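Local coordinates for protein carboxypeptidase A (Helicoverpa armigera, PDB 1JQG) that probably removes C-terminal amino acids from peptides as a zinc metallocarboxypeptidase of the M14 family, here captured as the proenzyme, at residues Glu19-His24 against Glu89-Gln94; Leu47-Trp52 against Leu64-Lys69; Val173-Ser178 against Ala300-Ile305; Pro189-Ala194 against Trp213-Val218. One frame throughout, in Å; residues are numbered along the deposited sequence.

How the contacts relate
The four contacts form two pairs, one in the pro-region and one in the enzyme moiety. Contacts 1 and 2 lie in the pro-region, with centres 12 Å apart; contact 2 is nested in the loop closed by contact 1, and they join where Val91 CG1 packs on Leu64 CD1 at 3.6 Å and Lys67 NZ probably bonds Asp22 O at 3.1 Å. Contacts 3 and 4, centres 9 Å apart, share the central sheet of the enzyme, Ser178 OG probably bonding Pro217 O at 2.7 Å. The centres of contacts 2 and 3 are 32 Å apart, yet both approach the zinc: the side chain of Asp304 lies about 7 Å from it, that of Asp50 about 10 Å.

Contact 1: residues Glu19-His24 against Glu89-Gln94; sequences EIYDGH and ENVKEQ
Asn90 and Gly23 form the tight point of this contact. Gly23 N reaches Asn90 OD1 at 2.8 Å in an almost straight bond (N-H...O 173°), coming from above the plane of the amide carbonyl. The same oxygen takes a weaker bond from Lys92 N at 3.3 Å, so one side chain ties down the incoming loop and the turn behind it. With Asn90 CG anti to the backbone N (chi1 -169°), the amide comes nearer the loop than its CB does. Next to it Val91 N donates to His24 O at 2.9 Å, and the CG2 methyl of the buried Val91 rests against Tyr21 CB at 3.8 Å and His24 CB at 3.7 Å.

The bond from Lys92 N is a capping interaction: Asn90 precedes the turn leading into helix 92-108. The loop that meets it folds as two overlapping turns, type I from Glu19 to Asp22 and type II from Tyr21 to His24, with Gly23 at the third position of the latter.

Toward the solvent the grip relaxes. Lys92, fully extended, passes Glu19, whose OE1 lies 3.7 Å from Lys92 CG, and its NZ makes a weak salt bridge to Asp22 OD1 at 3.3 Å. The other carboxylate oxygen, Asp22 OD2, accepts a weak, bent bond from Asn90 ND2 at 3.3 Å, the two flat groups being tilted by just 5°. The buried ring of Tyr21 instead leads away from 89-94: its OH bonds Asp231 and its ring meets Tyr233 edge-to-face.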
loop_
_atom_site.group_PDB
_atom_site.type_symbol
_atom_site.label_atom_id
_atom_site.label_comp_id
_atom_site.label_asym_id
_atom_site.label_seq_id
_atom_site.Cartn_x
_atom_site.Cartn_y
_atom_site.Cartn_z
ATOM N N GLU A 19 -6.119 23.082 10.533
ATOM C CA GLU A 19 -5.399 21.830 10.258
ATOM C C GLU A 19 -4.089 21.775 11.033
ATOM O O GLU A 19 -3.361 22.723 11.307
ATOM C CB GLU A 19 -5.159 21.545 8.769
ATOM C CG GLU A 19 -6.428 21.151 8.025
ATOM C CD GLU A 19 -6.281 21.121 6.517
ATOM O OE1 GLU A 19 -5.284 20.595 5.991
ATOM O OE2 GLU A 19 -7.193 21.646 5.845
ATOM N N ILE A 20 -3.666 20.535 11.300
ATOM C CA ILE A 20 -2.395 20.227 11.917
ATOM C C ILE A 20 -1.243 20.294 10.913
ATOM O O ILE A 20 -0.080 20.046 11.215
ATOM C CB ILE A 20 -2.466 18.812 12.554
ATOM C CG1 ILE A 20 -2.917 17.792 11.529
ATOM C CG2 ILE A 20 -3.413 18.852 13.749
ATOM C CD1 ILE A 20 -3.325 16.390 11.869
ATOM N N TYR A 21 -1.545 20.603 9.657
ATOM C CA TYR A 21 -0.563 20.727 8.603
ATOM C C TYR A 21 -0.348 22.154 8.112
ATOM O O TYR A 21 0.261 22.409 7.087
ATOM C CB TYR A 21 -0.973 19.796 7.434
ATOM C CG TYR A 21 -0.808 18.330 7.831
ATOM C CD1 TYR A 21 -1.915 17.485 7.943
ATOM C CD2 TYR A 21 0.436 17.806 8.106
ATOM C CE1 TYR A 21 -1.765 16.162 8.293
ATOM C CE2 TYR A 21 0.593 16.494 8.459
ATOM C CZ TYR A 21 -0.508 15.675 8.563
ATOM O OH TYR A 21 -0.367 14.361 8.932
ATOM N N ASP A 22 -0.935 23.123 8.812
ATOM C CA ASP A 22 -0.757 24.524 8.473
ATOM C C ASP A 22 0.684 24.945 8.781
ATOM O O ASP A 22 1.067 25.019 9.942
ATOM C CB ASP A 22 -1.724 25.396 9.251
ATOM C CG ASP A 22 -1.880 26.798 8.699
ATOM O OD1 ASP A 22 -2.815 27.495 9.160
ATOM O OD2 ASP A 22 -1.109 27.205 7.823
ATOM N N GLY A 23 1.485 25.088 7.730
ATOM C CA GLY A 23 2.889 25.450 7.935
ATOM C C GLY A 23 3.855 24.326 7.591
ATOM O O GLY A 23 5.062 24.578 7.471
ATOM N N HIS A 24 3.330 23.108 7.384
ATOM C CA HIS A 24 4.185 21.973 7.055
ATOM C C HIS A 24 4.711 22.098 5.619
ATOM O O HIS A 24 3.946 22.381 4.699
ATOM C CB HIS A 24 3.427 20.671 7.250
ATOM C CG HIS A 24 3.325 20.182 8.641
ATOM N ND1 HIS A 24 3.122 21.045 9.699
ATOM C CD2 HIS A 24 3.393 18.945 9.197
ATOM C CE1 HIS A 24 3.063 20.371 10.844
ATOM N NE2 HIS A 24 3.225 19.088 10.546
ATOM N N GLU A 89 5.726 24.875 0.352
ATOM C CA GLU A 89 5.925 25.656 1.568
ATOM C C GLU A 89 4.823 25.409 2.588
ATOM O O GLU A 89 5.083 25.468 3.790
ATOM C CB GLU A 89 6.044 27.150 1.228
ATOM C CG GLU A 89 6.460 27.997 2.431
ATOM C CD GLU A 89 6.764 29.437 2.032
ATOM O OE1 GLU A 89 7.970 29.664 1.786
ATOM O OE2 GLU A 89 5.840 30.280 1.971
ATOM N N ASN A 90 3.596 25.191 2.098
ATOM C CA ASN A 90 2.483 24.872 3.000
ATOM C C ASN A 90 1.601 23.809 2.363
ATOM O O ASN A 90 0.831 24.141 1.467
ATOM C CB ASN A 90 1.687 26.129 3.306
ATOM C CG ASN A 90 0.676 25.943 4.426
ATOM O OD1 ASN A 90 0.525 24.901 5.076
ATOM N ND2 ASN A 90 -0.083 26.995 4.682
ATOM N N VAL A 91 1.721 22.565 2.808
ATOM C CA VAL A 91 0.932 21.457 2.306
ATOM C C VAL A 91 -0.578 21.562 2.537
ATOM O O VAL A 91 -1.364 20.827 1.942
ATOM C CB VAL A 91 1.398 20.086 2.862
ATOM C CG1 VAL A 91 2.817 19.738 2.494
ATOM C CG2 VAL A 91 1.226 20.067 4.377
ATOM N N LYS A 92 -1.016 22.486 3.357
ATOM C CA LYS A 92 -2.414 22.692 3.664
ATOM C C LYS A 92 -3.202 23.035 2.411
ATOM O O LYS A 92 -4.268 22.462 2.180
ATOM C CB LYS A 92 -2.615 23.792 4.696
ATOM C CG LYS A 92 -4.041 23.940 5.185
ATOM C CD LYS A 92 -4.132 24.957 6.298
ATOM C CE LYS A 92 -5.527 25.058 6.869
ATOM N NZ LYS A 92 -5.392 25.761 8.185
ATOM N N GLU A 93 -2.617 23.870 1.559
ATOM C CA GLU A 93 -3.225 24.271 0.306
ATOM C C GLU A 93 -3.449 23.112 -0.643
ATOM O O GLU A 93 -4.443 23.062 -1.363
ATOM C CB GLU A 93 -2.348 25.317 -0.381
ATOM C CG GLU A 93 -2.197 26.618 0.391
ATOM C CD GLU A 93 -1.350 27.620 -0.363
ATOM O OE1 GLU A 93 -0.344 28.131 0.178
ATOM O OE2 GLU A 93 -1.719 27.892 -1.534
ATOM N N GLN A 94 -2.559 22.137 -0.631
ATOM C CA GLN A 94 -2.672 20.958 -1.467
ATOM C C GLN A 94 -3.759 20.029 -0.936
ATOM O O GLN A 94 -4.490 19.395 -1.694
ATOM C CB GLN A 94 -1.341 20.215 -1.554
ATOM C CG GLN A 94 -0.248 20.960 -2.278
ATOM C CD GLN A 94 0.968 20.128 -2.591
ATOM O OE1 GLN A 94 1.329 19.158 -1.916
ATOM N NE2 GLN A 94 1.626 20.563 -3.682
#

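Contact 2: residues Leu47-Trp52 against Leu64-Lys69; sequences LMLDVW and LVPKFK
Leu47 O and Lys69 NZ make a 2.7 Å hydrogen bond, with the ammonium nitrogen almost in line with the carbonyl. The lysine arrives there by an extended chain whose CG is anti to the carbonyl carbon (chi1 -76°). Its methylenes slide past Leu47 in the opposite direction, Lys69 CD lying 4.0 Å from Leu47 CG. Because Leu47 directly follows helix 34-46, where Met48 completes a Schellman motif with positive phi, the positive charge probably also finds a favourable place by the helix C-terminus. Lys69 itself is at the N-cap position of helix 70-80.

Farther along, the two chains become the hairpin of strands 50-53 and 61-65 in the four-stranded antiparallel sheet of the activation peptide. Asp50 and Leu64 are a hydrogen-bonded pair, Leu64 N donating to Asp50 O at 2.7 Å. Before that bridge, Leu49 sends CD2 against Pro66 CD at 3.8 Å, with Phe73 of helix 70-80 packing on the same leucine. Beyond it, Leu64 CB lies 3.7 Å from Trp52 NE1, and Leu64 CD2 comes within 3.7 Å of Asp50 OD2. That carboxylate oxygen also accepts a weak bond from Trp52 NE1 at 3.1 Å, but its stronger partner is Arg183 of the enzyme moiety, next in sequence to the zinc ligand Glu184, in a salt bridge that joins the pro-region to the enzyme and probably helps hold it near the metal site.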
loop_
_atom_site.group_PDB
_atom_site.type_symbol
_atom_site.label_atom_id
_atom_site.label_comp_id
_atom_site.label_asym_id
_atom_site.label_seq_id
_atom_site.Cartn_x
_atom_site.Cartn_y
_atom_site.Cartn_z
ATOM N N LEU A 47 14.469 12.937 14.481
ATOM C CA LEU A 47 13.619 14.114 14.462
ATOM C C LEU A 47 12.171 13.697 14.262
ATOM O O LEU A 47 11.268 14.496 14.323
ATOM C CB LEU A 47 14.027 15.094 13.377
ATOM C CG LEU A 47 13.833 16.588 13.679
ATOM C CD1 LEU A 47 14.520 16.949 14.993
ATOM C CD2 LEU A 47 14.389 17.538 12.607
ATOM N N MET A 48 11.946 12.422 14.068
ATOM C CA MET A 48 10.644 11.817 13.799
ATOM C C MET A 48 9.854 12.484 12.680
ATOM O O MET A 48 8.718 12.932 12.856
ATOM C CB MET A 48 9.812 11.712 15.080
ATOM C CG MET A 48 10.442 10.861 16.180
ATOM S SD MET A 48 9.657 10.964 17.785
ATOM C CE MET A 48 10.030 12.581 18.377
ATOM N N LEU A 49 10.481 12.631 11.525
ATOM C CA LEU A 49 9.860 13.246 10.359
ATOM C C LEU A 49 9.080 12.228 9.525
ATOM O O LEU A 49 9.339 11.036 9.580
ATOM C CB LEU A 49 10.907 13.933 9.454
ATOM C CG LEU A 49 11.816 14.938 10.191
ATOM C CD1 LEU A 49 13.003 15.340 9.321
ATOM C CD2 LEU A 49 10.959 16.134 10.615
ATOM N N ASP A 50 8.152 12.726 8.732
ATOM C CA ASP A 50 7.374 11.896 7.819
ATOM C C ASP A 50 8.132 11.745 6.492
ATOM O O ASP A 50 8.086 12.631 5.627
ATOM C CB ASP A 50 5.999 12.540 7.601
ATOM C CG ASP A 50 5.056 11.673 6.798
ATOM O OD1 ASP A 50 5.419 10.513 6.524
ATOM O OD2 ASP A 50 3.958 12.122 6.411
ATOM N N VAL A 51 8.827 10.634 6.343
ATOM C CA VAL A 51 9.552 10.296 5.130
ATOM C C VAL A 51 8.671 9.642 4.082
ATOM O O VAL A 51 8.270 8.468 4.214
ATOM C CB VAL A 51 10.718 9.334 5.453
ATOM C CG1 VAL A 51 11.506 9.004 4.188
ATOM C CG2 VAL A 51 11.603 9.969 6.513
ATOM N N TRP A 52 8.269 10.402 3.092
ATOM C CA TRP A 52 7.446 9.885 1.984
ATOM C C TRP A 52 8.245 8.946 1.083
ATOM O O TRP A 52 7.730 7.918 0.692
ATOM C CB TRP A 52 6.927 11.070 1.150
ATOM C CG TRP A 52 5.918 11.910 1.854
ATOM C CD1 TRP A 52 5.471 11.757 3.148
ATOM C CD2 TRP A 52 5.226 13.059 1.347
ATOM N NE1 TRP A 52 4.549 12.723 3.456
ATOM C CE2 TRP A 52 4.389 13.536 2.352
ATOM C CE3 TRP A 52 5.234 13.711 0.113
ATOM C CZ2 TRP A 52 3.549 14.641 2.173
ATOM C CZ3 TRP A 52 4.406 14.828 -0.066
ATOM C CH2 TRP A 52 3.565 15.282 0.977
ATOM N N LEU A 64 8.147 15.183 4.685
ATOM C CA LEU A 64 7.273 16.224 5.215
ATOM C C LEU A 64 7.785 16.775 6.542
ATOM O O LEU A 64 7.961 16.027 7.484
ATOM C CB LEU A 64 5.866 15.640 5.401
ATOM C CG LEU A 64 4.777 16.623 5.875
ATOM C CD1 LEU A 64 4.560 17.619 4.750
ATOM C CD2 LEU A 64 3.550 15.821 6.215
ATOM N N VAL A 65 8.156 18.032 6.594
ATOM C CA VAL A 65 8.764 18.656 7.762
ATOM C C VAL A 65 7.867 19.718 8.399
ATOM O O VAL A 65 7.378 20.662 7.767
ATOM C CB VAL A 65 10.104 19.333 7.403
ATOM C CG1 VAL A 65 10.691 20.043 8.639
ATOM C CG2 VAL A 65 11.052 18.368 6.673
ATOM N N PRO A 66 7.558 19.555 9.672
ATOM C CA PRO A 66 6.750 20.496 10.447
ATOM C C PRO A 66 7.307 21.905 10.465
ATOM O O PRO A 66 8.513 22.141 10.400
ATOM C CB PRO A 66 6.716 19.897 11.855
ATOM C CG PRO A 66 6.943 18.433 11.616
ATOM C CD PRO A 66 7.968 18.396 10.510
ATOM N N LYS A 67 6.447 22.900 10.680
ATOM C CA LYS A 67 6.848 24.301 10.705
ATOM C C LYS A 67 7.871 24.621 11.789
ATOM O O LYS A 67 8.831 25.376 11.583
ATOM C CB LYS A 67 5.636 25.187 10.910
ATOM C CG LYS A 67 5.882 26.692 10.871
ATOM C CD LYS A 67 4.499 27.365 10.841
ATOM C CE LYS A 67 3.639 26.942 12.024
ATOM N NZ LYS A 67 2.186 27.225 11.851
ATOM N N PHE A 68 7.729 24.005 12.958
ATOM C CA PHE A 68 8.610 24.226 14.082
ATOM C C PHE A 68 9.890 23.422 14.009
ATOM O O PHE A 68 10.652 23.382 14.978
ATOM C CB PHE A 68 7.874 23.936 15.403
ATOM C CG PHE A 68 6.786 24.933 15.709
ATOM C CD1 PHE A 68 5.471 24.506 15.796
ATOM C CD2 PHE A 68 7.054 26.277 15.893
ATOM C CE1 PHE A 68 4.452 25.398 16.076
ATOM C CE2 PHE A 68 6.039 27.167 16.170
ATOM C CZ PHE A 68 4.732 26.735 16.264
ATOM N N LYS A 69 10.164 22.786 12.883
ATOM C CA LYS A 69 11.371 21.995 12.696
ATOM C C LYS A 69 12.067 22.310 11.384
ATOM O O LYS A 69 13.136 21.787 11.111
ATOM C CB LYS A 69 11.042 20.496 12.722
ATOM C CG LYS A 69 10.788 19.932 14.113
ATOM C CD LYS A 69 10.307 18.497 14.005
ATOM C CE LYS A 69 10.118 17.842 15.350
ATOM N NZ LYS A 69 9.646 16.436 15.185
#

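Contact 3: residues Val173-Ser178 against Ala300-Ile305; sequences VVMMQS and ALYLDI
Met175 and Leu301 belong to a ladder of backbone hydrogen bonds between two parallel central strands, inclined by only 3°. Met175 is bonded through both its N and its O, its N donating to Leu301 O at 2.8 Å and its O accepting from Leu303 N at 3.0 Å. Gln177 repeats the pattern with Leu303 and Ile305.

The apolar contacts divide between the faces. On one, Met176 CG meets Ile305 CD1 at 3.9 Å. On the other, Met175 and Tyr302 lie side by side, and SD approaches the ring at its edge, in plane, 3.8 Å from Tyr302 CE1: a Met-aromatic contact.

The polar group is carried by Gln177. Its CG lies between the backbone N and the carbonyl carbon (chi1 57°), within 3.7 Å of Asp304 OD1. Tyr302 OH gives a weak bond to Gln177 OE1 at 2.8 Å, and Gln177 NE2 donates to Asp304 OD1 at 3.1 Å, arriving from above the carboxylate plane, with the two planes 83° apart.

Asp304 OD2 bonds NE2 of the zinc ligand His306, so Gln177, by holding OD1, belongs to a further shell that probably helps orient the metal's histidine.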
loop_
_atom_site.group_PDB
_atom_site.type_symbol
_atom_site.label_atom_id
_atom_site.label_comp_id
_atom_site.label_asym_id
_atom_site.label_seq_id
_atom_site.Cartn_x
_atom_site.Cartn_y
_atom_site.Cartn_z
ATOM N N VAL A 173 -4.324 -20.279 -5.317
ATOM C CA VAL A 173 -4.881 -19.080 -4.710
ATOM C C VAL A 173 -3.998 -17.832 -4.881
ATOM O O VAL A 173 -2.761 -17.851 -4.741
ATOM C CB VAL A 173 -5.072 -19.323 -3.204
ATOM C CG1 VAL A 173 -5.613 -18.127 -2.442
ATOM C CG2 VAL A 173 -6.025 -20.482 -2.984
ATOM N N VAL A 174 -4.608 -16.737 -5.245
ATOM C CA VAL A 174 -3.970 -15.444 -5.401
ATOM C C VAL A 174 -4.547 -14.441 -4.387
ATOM O O VAL A 174 -5.749 -14.156 -4.415
ATOM C CB VAL A 174 -4.166 -14.900 -6.838
ATOM C CG1 VAL A 174 -3.610 -13.481 -6.964
ATOM C CG2 VAL A 174 -3.530 -15.859 -7.827
ATOM N N MET A 175 -3.725 -14.025 -3.428
ATOM C CA MET A 175 -4.215 -13.090 -2.416
ATOM C C MET A 175 -3.837 -11.678 -2.839
ATOM O O MET A 175 -2.734 -11.424 -3.305
ATOM C CB MET A 175 -3.711 -13.437 -1.002
ATOM C CG MET A 175 -4.512 -12.732 0.078
ATOM S SD MET A 175 -3.998 -13.138 1.724
ATOM C CE MET A 175 -4.545 -11.677 2.608
ATOM N N MET A 176 -4.726 -10.740 -2.568
ATOM C CA MET A 176 -4.462 -9.315 -2.864
ATOM C C MET A 176 -5.015 -8.418 -1.773
ATOM O O MET A 176 -6.056 -8.705 -1.170
ATOM C CB MET A 176 -5.130 -9.077 -4.198
ATOM C CG MET A 176 -5.049 -7.697 -4.778
ATOM S SD MET A 176 -6.312 -7.577 -6.080
ATOM C CE MET A 176 -6.000 -9.080 -6.961
ATOM N N GLN A 177 -4.268 -7.389 -1.409
ATOM C CA GLN A 177 -4.720 -6.470 -0.356
ATOM C C GLN A 177 -4.277 -5.037 -0.587
ATOM O O GLN A 177 -3.292 -4.782 -1.220
ATOM C CB GLN A 177 -4.222 -6.853 1.044
ATOM C CG GLN A 177 -2.705 -6.952 1.157
ATOM C CD GLN A 177 -2.252 -7.353 2.544
ATOM O OE1 GLN A 177 -2.713 -8.397 3.002
ATOM N NE2 GLN A 177 -1.392 -6.542 3.172
ATOM N N SER A 178 -4.967 -4.091 0.017
ATOM C CA SER A 178 -4.671 -2.690 -0.103
ATOM C C SER A 178 -5.049 -1.923 1.162
ATOM O O SER A 178 -5.663 -2.480 2.045
ATOM C CB SER A 178 -5.347 -2.059 -1.349
ATOM O OG SER A 178 -6.757 -2.078 -1.286
ATOM N N ALA A 300 -0.470 -19.284 -4.454
ATOM C CA ALA A 300 0.579 -19.140 -5.472
ATOM C C ALA A 300 1.150 -17.719 -5.534
ATOM O O ALA A 300 2.337 -17.589 -5.851
ATOM C CB ALA A 300 0.086 -19.532 -6.857
ATOM N N LEU A 301 0.336 -16.709 -5.254
ATOM C CA LEU A 301 0.790 -15.328 -5.400
ATOM C C LEU A 301 0.145 -14.435 -4.319
ATOM O O LEU A 301 -1.057 -14.632 -4.005
ATOM C CB LEU A 301 0.411 -14.739 -6.772
ATOM C CG LEU A 301 0.818 -13.314 -7.085
ATOM C CD1 LEU A 301 2.330 -13.042 -7.059
ATOM C CD2 LEU A 301 0.280 -12.920 -8.466
ATOM N N TYR A 302 0.987 -13.570 -3.770
ATOM C CA TYR A 302 0.547 -12.632 -2.757
ATOM C C TYR A 302 0.979 -11.210 -3.134
ATOM O O TYR A 302 2.171 -10.990 -3.372
ATOM C CB TYR A 302 1.130 -12.998 -1.386
ATOM C CG TYR A 302 0.807 -12.037 -0.273
ATOM C CD1 TYR A 302 -0.344 -12.188 0.481
ATOM C CD2 TYR A 302 1.660 -10.960 0.036
ATOM C CE1 TYR A 302 -0.673 -11.348 1.534
ATOM C CE2 TYR A 302 1.348 -10.097 1.093
ATOM C CZ TYR A 302 0.177 -10.317 1.837
ATOM O OH TYR A 302 -0.101 -9.439 2.833
ATOM N N LEU A 303 0.029 -10.280 -3.115
ATOM C CA LEU A 303 0.300 -8.916 -3.506
ATOM C C LEU A 303 -0.144 -7.914 -2.440
ATOM O O LEU A 303 -1.306 -7.808 -2.075
ATOM C CB LEU A 303 -0.338 -8.586 -4.869
ATOM C CG LEU A 303 0.053 -9.455 -6.059
ATOM C CD1 LEU A 303 -0.713 -9.090 -7.319
ATOM C CD2 LEU A 303 1.555 -9.399 -6.332
ATOM N N ASP A 304 0.795 -7.137 -1.942
ATOM C CA ASP A 304 0.525 -6.059 -0.986
ATOM C C ASP A 304 0.638 -4.746 -1.752
ATOM O O ASP A 304 1.756 -4.291 -2.050
ATOM C CB ASP A 304 1.539 -6.124 0.164
ATOM C CG ASP A 304 1.229 -5.154 1.281
ATOM O OD1 ASP A 304 0.128 -4.579 1.338
ATOM O OD2 ASP A 304 2.121 -4.954 2.142
ATOM N N ILE A 305 -0.502 -4.167 -2.079
ATOM C CA ILE A 305 -0.555 -2.965 -2.894
ATOM C C ILE A 305 -0.383 -1.688 -2.097
ATOM O O ILE A 305 -1.262 -1.261 -1.352
ATOM C CB ILE A 305 -1.843 -2.921 -3.770
ATOM C CG1 ILE A 305 -1.857 -4.208 -4.646
ATOM C CG2 ILE A 305 -1.892 -1.707 -4.680
ATOM C CD1 ILE A 305 -3.101 -4.397 -5.486
#

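Contact 4: residues Pro189-Ala194 against Trp213-Val218; sequences PATLYA and WIILPV
Thr191 and Pro217 have the nearest CA atoms across the contact, 6.0 Å apart, where the helix 189-194 runs at 146° to the strand 213-216 with the two axes 9.1 Å from each other. No hydrogen bond joins the two segments; the contact is made by a few side chains, those of the helix lying within about one turn.

Thr191 does most of the work, with its two branches engaged separately. The hydroxyl OG1 lies 3.3 Å from Ile215 CG2, a close approach of a polar atom to a methyl group, as the two side chains slide past each other in opposite directions. The Thr191 and Pro217 side chains cross at about a right angle, and Thr191 CG2, placed between the backbone N and the carbonyl carbon, comes to 3.7 Å from Pro217 CA and 3.9 Å from Pro217 CB. Leu192 reaches the same ring carbon with a methyl, CD1 lying 4.1 Å from Pro217 CB, although its CB starts out away from the strand.

Ile215 also divides its contacts. Its CG2 is anti to the backbone N and serves Thr191, whereas the other branch carries CD1 to 4.1 Å from Ala194 CB, about one turn on along the helix. All of these residues are buried.

The helix is the connection of a beta-alpha-beta crossover: it follows strand 173-178 and leads, by way of the short helix 206-209, to strand 212-216, the parallel neighbour of 173-178. Strand 173-178 reaches the helix as well, Met176 touching Ala194, while Trp410 of helix 402-421 also packs on that alanine and Ile402 on Pro189.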
loop_
_atom_site.group_PDB
_atom_site.type_symbol
_atom_site.label_atom_id
_atom_site.label_comp_id
_atom_site.label_asym_id
_atom_site.label_seq_id
_atom_site.Cartn_x
_atom_site.Cartn_y
_atom_site.Cartn_z
ATOM N N PRO A 189 -8.801 1.800 -5.342
ATOM C CA PRO A 189 -9.277 1.645 -6.712
ATOM C C PRO A 189 -8.700 0.433 -7.409
ATOM O O PRO A 189 -9.264 -0.207 -8.316
ATOM C CB PRO A 189 -8.861 2.966 -7.368
ATOM C CG PRO A 189 -8.847 3.953 -6.236
ATOM C CD PRO A 189 -8.284 3.169 -5.084
ATOM N N ALA A 190 -7.383 0.181 -7.205
ATOM C CA ALA A 190 -6.710 -0.937 -7.854
ATOM C C ALA A 190 -7.302 -2.282 -7.461
ATOM O O ALA A 190 -7.624 -3.147 -8.271
ATOM C CB ALA A 190 -5.244 -0.929 -7.482
ATOM N N THR A 191 -7.533 -2.488 -6.168
ATOM C CA THR A 191 -8.104 -3.716 -5.641
ATOM C C THR A 191 -9.584 -3.813 -5.938
ATOM O O THR A 191 -10.228 -4.860 -6.008
ATOM C CB THR A 191 -7.829 -3.782 -4.108
ATOM O OG1 THR A 191 -7.697 -5.103 -3.600
ATOM C CG2 THR A 191 -8.853 -2.978 -3.333
ATOM N N LEU A 192 -10.248 -2.681 -6.127
ATOM C CA LEU A 192 -11.664 -2.612 -6.435
ATOM C C LEU A 192 -11.904 -2.954 -7.892
ATOM O O LEU A 192 -12.952 -3.410 -8.384
ATOM C CB LEU A 192 -12.169 -1.187 -6.095
ATOM C CG LEU A 192 -13.152 -1.018 -4.915
ATOM C CD1 LEU A 192 -12.802 -1.910 -3.768
ATOM C CD2 LEU A 192 -13.184 0.440 -4.508
ATOM N N TYR A 193 -10.909 -2.654 -8.732
ATOM C CA TYR A 193 -11.035 -2.919 -10.163
ATOM C C TYR A 193 -10.941 -4.411 -10.376
ATOM O O TYR A 193 -11.666 -4.962 -11.209
ATOM C CB TYR A 193 -9.953 -2.158 -10.942
ATOM C CG TYR A 193 -10.193 -2.067 -12.428
ATOM C CD1 TYR A 193 -10.918 -0.990 -12.952
ATOM C CD2 TYR A 193 -9.726 -3.025 -13.299
ATOM C CE1 TYR A 193 -11.152 -0.894 -14.325
ATOM C CE2 TYR A 193 -9.947 -2.922 -14.654
ATOM C CZ TYR A 193 -10.670 -1.869 -15.158
ATOM O OH TYR A 193 -10.875 -1.820 -16.513
ATOM N N ALA A 194 -10.059 -5.050 -9.597
ATOM C CA ALA A 194 -9.898 -6.506 -9.651
ATOM C C ALA A 194 -11.186 -7.264 -9.339
ATOM O O ALA A 194 -11.513 -8.336 -9.873
ATOM C CB ALA A 194 -8.785 -6.944 -8.730
ATOM N N TRP A 213 -9.483 -16.551 -5.695
ATOM C CA TRP A 213 -8.986 -15.233 -5.291
ATOM C C TRP A 213 -9.475 -14.814 -3.901
ATOM O O TRP A 213 -10.562 -15.126 -3.410
ATOM C CB TRP A 213 -9.355 -14.149 -6.289
ATOM C CG TRP A 213 -9.025 -14.444 -7.710
ATOM C CD1 TRP A 213 -9.633 -15.350 -8.549
ATOM C CD2 TRP A 213 -8.029 -13.798 -8.504
ATOM N NE1 TRP A 213 -9.063 -15.314 -9.798
ATOM C CE2 TRP A 213 -8.081 -14.364 -9.796
ATOM C CE3 TRP A 213 -7.107 -12.777 -8.268
ATOM C CZ2 TRP A 213 -7.227 -13.953 -10.831
ATOM C CZ3 TRP A 213 -6.267 -12.381 -9.263
ATOM C CH2 TRP A 213 -6.316 -12.969 -10.537
ATOM N N ILE A 214 -8.584 -14.092 -3.201
ATOM C CA ILE A 214 -8.847 -13.522 -1.907
ATOM C C ILE A 214 -8.516 -12.050 -2.077
ATOM O O ILE A 214 -7.376 -11.682 -2.380
ATOM C CB ILE A 214 -8.008 -14.157 -0.792
ATOM C CG1 ILE A 214 -8.464 -15.602 -0.513
ATOM C CG2 ILE A 214 -8.103 -13.338 0.511
ATOM C CD1 ILE A 214 -7.638 -16.378 0.492
ATOM N N ILE A 215 -9.493 -11.168 -1.833
ATOM C CA ILE A 215 -9.272 -9.736 -1.952
ATOM C C ILE A 215 -9.702 -9.013 -0.700
ATOM O O ILE A 215 -10.875 -9.081 -0.329
ATOM C CB ILE A 215 -10.001 -9.176 -3.188
ATOM C CG1 ILE A 215 -9.534 -9.912 -4.462
ATOM C CG2 ILE A 215 -9.748 -7.670 -3.320
ATOM C CD1 ILE A 215 -10.112 -9.399 -5.760
ATOM N N LEU A 216 -8.770 -8.259 -0.115
ATOM C CA LEU A 216 -9.025 -7.456 1.087
ATOM C C LEU A 216 -8.841 -5.966 0.759
ATOM O O LEU A 216 -7.722 -5.440 0.691
ATOM C CB LEU A 216 -8.085 -7.897 2.224
ATOM C CG LEU A 216 -8.109 -7.114 3.533
ATOM C CD1 LEU A 216 -9.452 -7.164 4.240
ATOM C CD2 LEU A 216 -7.095 -7.638 4.543
ATOM N N PRO A 217 -9.934 -5.262 0.465
ATOM C CA PRO A 217 -9.912 -3.854 0.083
ATOM C C PRO A 217 -9.309 -2.944 1.133
ATOM O O PRO A 217 -8.453 -2.102 0.848
ATOM C CB PRO A 217 -11.326 -3.561 -0.311
ATOM C CG PRO A 217 -11.964 -4.903 -0.610
ATOM C CD PRO A 217 -11.287 -5.841 0.367
ATOM N N VAL A 218 -9.826 -2.896 2.354
ATOM C CA VAL A 218 -9.435 -2.036 3.431
ATOM C C VAL A 218 -8.791 -2.792 4.589
ATOM O O VAL A 218 -9.403 -3.261 5.529
ATOM C CB VAL A 218 -10.620 -1.227 3.998
ATOM C CG1 VAL A 218 -10.093 -0.115 4.905
ATOM C CG2 VAL A 218 -11.443 -0.629 2.872
#